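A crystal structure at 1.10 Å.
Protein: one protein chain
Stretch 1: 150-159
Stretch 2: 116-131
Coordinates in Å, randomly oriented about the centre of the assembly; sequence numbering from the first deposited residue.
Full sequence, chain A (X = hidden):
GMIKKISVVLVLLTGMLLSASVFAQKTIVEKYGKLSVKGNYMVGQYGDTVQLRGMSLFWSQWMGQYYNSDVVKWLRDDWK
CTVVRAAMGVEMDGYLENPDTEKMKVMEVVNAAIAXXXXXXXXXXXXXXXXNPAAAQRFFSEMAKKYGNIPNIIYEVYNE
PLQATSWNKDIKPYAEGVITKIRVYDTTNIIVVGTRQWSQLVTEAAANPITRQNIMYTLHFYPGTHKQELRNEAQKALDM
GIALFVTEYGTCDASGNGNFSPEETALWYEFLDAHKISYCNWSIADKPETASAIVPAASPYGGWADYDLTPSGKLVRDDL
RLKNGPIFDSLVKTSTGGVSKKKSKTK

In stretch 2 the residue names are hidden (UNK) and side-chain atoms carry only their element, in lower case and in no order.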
# COMPACT_ATOMS: atom_id res chain seq x y z
N ILE A 150 13.29 12.01 2.98
CA ILE A 150 13.63 10.64 3.35
C ILE A 150 13.15 9.69 2.27
O ILE A 150 11.97 9.70 1.92
CB ILE A 150 13.05 10.28 4.73
CG1 ILE A 150 13.64 11.27 5.74
CG2 ILE A 150 13.39 8.86 5.10
CD1 ILE A 150 13.12 11.15 7.12
N PRO A 151 14.02 8.82 1.72
CA PRO A 151 13.63 8.05 0.53
C PRO A 151 12.65 6.93 0.79
O PRO A 151 12.06 6.40 -0.16
CB PRO A 151 14.97 7.51 0.01
CG PRO A 151 15.84 7.45 1.25
CD PRO A 151 15.45 8.66 2.05
N ASN A 152 12.47 6.53 2.05
CA ASN A 152 11.61 5.39 2.35
C ASN A 152 10.13 5.67 2.10
O ASN A 152 9.35 4.72 2.02
CB ASN A 152 11.74 5.04 3.84
CG ASN A 152 13.17 4.87 4.28
OD1 ASN A 152 13.97 5.81 4.22
ND2 ASN A 152 13.50 3.68 4.80
N ILE A 153 9.72 6.94 2.04
CA ILE A 153 8.32 7.32 2.15
C ILE A 153 7.60 7.22 0.81
O ILE A 153 8.06 7.77 -0.19
CB ILE A 153 8.20 8.76 2.67
CG1 ILE A 153 9.07 9.02 3.92
CG2 ILE A 153 6.73 9.14 2.86
CD1 ILE A 153 8.69 8.21 5.11
N ILE A 154 6.42 6.60 0.84
CA ILE A 154 5.43 6.61 -0.24
C ILE A 154 4.12 7.07 0.38
O ILE A 154 3.72 6.57 1.44
CB ILE A 154 5.27 5.19 -0.84
CG1 ILE A 154 6.61 4.69 -1.41
CG2 ILE A 154 4.17 5.17 -1.90
CD1 ILE A 154 6.64 3.19 -1.64
N TYR A 155 3.46 8.05 -0.24
CA TYR A 155 2.19 8.57 0.27
C TYR A 155 1.03 7.95 -0.50
O TYR A 155 1.08 7.82 -1.72
CB TYR A 155 2.11 10.09 0.12
CG TYR A 155 3.25 10.84 0.76
CD1 TYR A 155 3.20 11.21 2.09
CD2 TYR A 155 4.37 11.19 0.03
CE1 TYR A 155 4.25 11.91 2.67
CE2 TYR A 155 5.42 11.89 0.60
CZ TYR A 155 5.35 12.25 1.92
OH TYR A 155 6.38 12.94 2.53
N GLU A 156 -0.05 7.61 0.21
CA GLU A 156 -1.27 7.06 -0.40
C GLU A 156 -2.44 7.89 0.14
O GLU A 156 -2.86 7.74 1.29
CB GLU A 156 -1.39 5.57 -0.10
CG GLU A 156 -2.68 4.96 -0.63
CD GLU A 156 -2.81 3.47 -0.37
OE1 GLU A 156 -1.96 2.89 0.36
OE2 GLU A 156 -3.78 2.87 -0.91
N VAL A 157 -2.94 8.81 -0.70
CA VAL A 157 -3.79 9.89 -0.20
C VAL A 157 -5.27 9.55 -0.07
O VAL A 157 -6.01 10.31 0.58
CB VAL A 157 -3.62 11.17 -1.04
CG1 VAL A 157 -2.18 11.66 -0.97
CG2 VAL A 157 -4.06 10.96 -2.49
N TYR A 158 -5.73 8.44 -0.64
CA TYR A 158 -7.17 8.13 -0.61
C TYR A 158 -7.33 6.63 -0.92
O TYR A 158 -7.51 6.25 -2.07
CB TYR A 158 -7.91 8.98 -1.63
CG TYR A 158 -9.43 8.97 -1.56
CD1 TYR A 158 -10.13 8.00 -0.85
CD2 TYR A 158 -10.16 9.95 -2.22
CE1 TYR A 158 -11.52 8.01 -0.81
CE2 TYR A 158 -11.54 9.97 -2.19
CZ TYR A 158 -12.22 9.00 -1.48
OH TYR A 158 -13.59 8.97 -1.42
N ASN A 159 -7.31 5.80 0.14
CA ASN A 159 -7.36 4.34 -0.01
C ASN A 159 -8.33 3.86 -1.09
O ASN A 159 -7.90 3.28 -2.10
CB ASN A 159 -7.75 3.74 1.35
CG ASN A 159 -8.04 2.26 1.27
OD1 ASN A 159 -7.28 1.51 0.67
ND2 ASN A 159 -9.15 1.82 1.86
N UNK A 116 14.91 0.26 9.82
CA UNK A 116 15.19 -1.06 9.27
C UNK A 116 15.47 -1.03 7.77
O UNK A 116 15.78 -2.08 7.19
c UNK A 116 14.04 -2.03 9.59
n UNK A 116 13.85 -2.26 13.92
c UNK A 116 13.85 -2.28 11.08
c UNK A 116 15.17 -2.36 13.25
c UNK A 116 15.08 -2.84 11.80
N UNK A 117 15.43 0.14 7.15
CA UNK A 117 15.81 0.28 5.76
C UNK A 117 14.86 -0.32 4.74
O UNK A 117 15.33 -0.78 3.70
N UNK A 118 13.55 -0.28 4.98
CA UNK A 118 12.56 -0.69 3.99
C UNK A 118 11.64 0.50 3.69
O UNK A 118 11.62 1.50 4.40
c UNK A 118 11.78 -1.96 4.38
c UNK A 118 9.90 -2.87 5.85
c UNK A 118 12.75 -3.12 4.61
c UNK A 118 10.88 -1.74 5.60
N UNK A 119 10.88 0.37 2.60
CA UNK A 119 9.95 1.42 2.21
C UNK A 119 8.67 1.33 3.05
O UNK A 119 8.35 0.28 3.61
c UNK A 119 12.42 3.22 -1.14
c UNK A 119 10.90 1.63 -0.13
c UNK A 119 11.27 2.94 -0.42
c UNK A 119 11.72 0.61 -0.59
o UNK A 119 14.39 2.39 -2.28
c UNK A 119 13.22 2.17 -1.58
c UNK A 119 12.87 0.88 -1.31
c UNK A 119 9.66 1.34 0.70
N UNK A 120 7.94 2.44 3.12
CA UNK A 120 6.73 2.50 3.93
C UNK A 120 5.69 3.35 3.22
O UNK A 120 6.00 4.46 2.75
c UNK A 120 7.68 4.37 5.37
c UNK A 120 5.73 3.03 6.19
c UNK A 120 7.01 3.01 5.36
N UNK A 121 4.47 2.84 3.15
CA UNK A 121 3.33 3.56 2.60
C UNK A 121 2.52 4.16 3.74
O UNK A 121 2.07 3.44 4.63
c UNK A 121 2.51 0.85 -0.04
c UNK A 121 2.44 2.64 1.76
c UNK A 121 3.21 2.02 0.59
c UNK A 121 1.22 3.40 1.25
N UNK A 122 2.33 5.48 3.68
CA UNK A 122 1.47 6.20 4.60
C UNK A 122 0.10 6.27 3.92
O UNK A 122 -0.10 7.06 3.01
c UNK A 122 2.01 7.60 4.90
c UNK A 122 1.02 8.39 5.77
c UNK A 122 3.39 7.53 5.57
c UNK A 122 4.07 8.86 5.72
N UNK A 123 -0.84 5.41 4.37
CA UNK A 123 -2.15 5.25 3.74
C UNK A 123 -3.25 5.94 4.54
O UNK A 123 -3.53 5.58 5.69
o UNK A 123 -4.67 4.13 2.77
c UNK A 123 -3.89 3.38 3.40
c UNK A 123 -2.43 3.75 3.59
o UNK A 123 -4.24 2.25 3.90
N UNK A 124 -3.86 6.95 3.92
CA UNK A 124 -5.04 7.63 4.44
C UNK A 124 -6.22 6.72 4.12
O UNK A 124 -6.77 6.74 3.01
c UNK A 124 -7.24 10.40 4.02
c UNK A 124 -8.01 11.35 4.69
c UNK A 124 -5.15 9.00 3.78
c UNK A 124 -6.33 11.53 6.37
c UNK A 124 -7.54 11.90 5.86
o UNK A 124 -8.27 12.84 6.56
c UNK A 124 -5.57 10.59 5.70
c UNK A 124 -6.01 10.01 4.51
N UNK A 125 -6.59 5.89 5.10
CA UNK A 125 -7.43 4.72 4.85
C UNK A 125 -8.90 5.13 4.97
O UNK A 125 -9.60 4.83 5.93
c UNK A 125 -8.55 1.48 5.55
n UNK A 125 -6.75 1.55 4.29
c UNK A 125 -7.36 0.41 4.04
n UNK A 125 -8.46 0.34 4.78
c UNK A 125 -7.04 3.57 5.77
c UNK A 125 -7.47 2.24 5.25
N UNK A 126 -9.34 5.84 3.93
CA UNK A 126 -10.65 6.46 3.86
C UNK A 126 -11.42 6.01 2.63
O UNK A 126 -10.84 5.70 1.58
c UNK A 126 -10.50 7.98 3.80
o UNK A 126 -11.75 8.64 3.69
N UNK A 127 -12.75 6.01 2.77
CA UNK A 127 -13.71 5.84 1.68
C UNK A 127 -14.41 7.13 1.30
O UNK A 127 -15.30 7.11 0.44
c UNK A 127 -13.26 1.53 1.67
n UNK A 127 -13.74 1.38 2.89
n UNK A 127 -13.58 2.74 1.23
c UNK A 127 -14.78 4.80 2.05
c UNK A 127 -14.27 3.41 2.22
c UNK A 127 -14.36 2.55 3.27
N UNK A 128 -14.04 8.26 1.90
CA UNK A 128 -14.76 9.51 1.66
C UNK A 128 -13.88 10.72 1.96
O UNK A 128 -14.33 11.73 2.51
c UNK A 128 -17.23 9.59 4.66
c UNK A 128 -16.07 9.54 2.45
o UNK A 128 -18.21 8.96 4.22
o UNK A 128 -17.29 10.33 5.67
c UNK A 128 -15.91 9.45 3.94
N UNK A 129 -12.62 10.64 1.54
CA UNK A 129 -11.64 11.66 1.91
C UNK A 129 -12.04 13.05 1.41
O UNK A 129 -11.75 14.05 2.07
c UNK A 129 -10.26 11.27 1.37
N UNK A 130 -12.70 13.12 0.25
CA UNK A 130 -13.05 14.41 -0.33
C UNK A 130 -14.02 15.19 0.54
O UNK A 130 -14.18 16.40 0.32
c UNK A 130 -15.23 12.25 -1.55
n UNK A 130 -16.46 11.78 -1.43
c UNK A 130 -15.09 13.73 -1.81
c UNK A 130 -13.64 14.24 -1.73
o UNK A 130 -14.25 11.52 -1.49
N UNK A 131 -14.68 14.54 1.50
CA UNK A 131 -15.61 15.24 2.38
C UNK A 131 -14.91 16.08 3.44
O UNK A 131 -15.52 17.02 3.96
c UNK A 131 -17.45 13.51 2.09
c UNK A 131 -18.51 12.71 2.83
c UNK A 131 -19.29 11.82 1.87
n UNK A 131 -19.77 12.56 0.66
c UNK A 131 -16.55 14.24 3.06

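Position 116 carries four carbons in a row ending in a nitrogen, and touches nothing on stretch 1: Lys-116. Position 117 has no side-chain atoms and a phi of 71°, closing a helix in a Schellman motif: Gly-117. Position 118 has four carbons, forked at the first with one two-carbon arm, pointing away: Ile-118, whose backbone O accepts a 2.9 Å hydrogen bond from Asn-152 ND2.

Position 119 bears one carbon and a six-carbon ring with an oxygen, its edge near the O of Pro-151: Tyr-119. Position 120 has three carbons, one carrying two, near the Ile-153 side chain: Val-120, with CG1 4.0 Å from Ile-153 CD1. Position 121, four carbons forked at the first, lies beside Ile-154 and Glu-156: Ile-121, whose CG1 is 4.0 Å from Ile-154 CB. Position 122 repeats that fork on the other face, against Ile-153 and Tyr-155: Ile-122, whose CD1 reaches Ile-153 CG2 at 3.9 Å.

Position 123 has two carbons, the second carrying two oxygens, beside Glu-156 and Asn-159: Asp-123. Its OD1 lies 3.8 Å from Glu-156 OE1, a like-charge pair. Position 124 has one carbon and a six-carbon ring bearing an oxygen; the first carbon meets Val-157 O while the ring end leads away: Tyr-124. Position 125 has one carbon and a five-membered ring of three carbons and two nitrogens, with Asn-159 ND2 over one face: His-125. Its ND1 donates to Asp-123 OD2 at 2.6 Å.

Position 126, one carbon and one oxygen, is Ser-126; its OG accepts a 2.9 Å hydrogen bond from the N of position 128. Position 127, with the same atoms as 125, approaches Asn-159: His-127. Position 128 has three carbons, the third carrying two oxygens, and points away: Glu-128. Position 129 has a single carbon, seated over the Tyr-158 ring; Ala-129 CB lies 3.7 Å from that ring's centroid. Position 130 has three carbons, the third bearing oxygen and nitrogen, and meets the Tyr-158 hydroxyl: Gln-130, whose OE1 accepts from Tyr-158 OH at 2.6 Å. Position 131, four carbons ending in nitrogen, makes no contact: Lys-131.

The rule is a parallel backbone ladder with alternating faces. Ile-153, Tyr-155, Val-120 and Ile-122 share an apolar face; Ile-154 and Ile-121 share the other with acidic Glu-156 and Asp-123. Past the ladder, Asn-159 N bonds Tyr-124 O, and Tyr-158 reaches the 3-10 segment, combining Ala-129 methyl packing with its hydroxyl bond to Gln-130.

Stretch 2 116-131: KGIYVIIDYHSHEAQK
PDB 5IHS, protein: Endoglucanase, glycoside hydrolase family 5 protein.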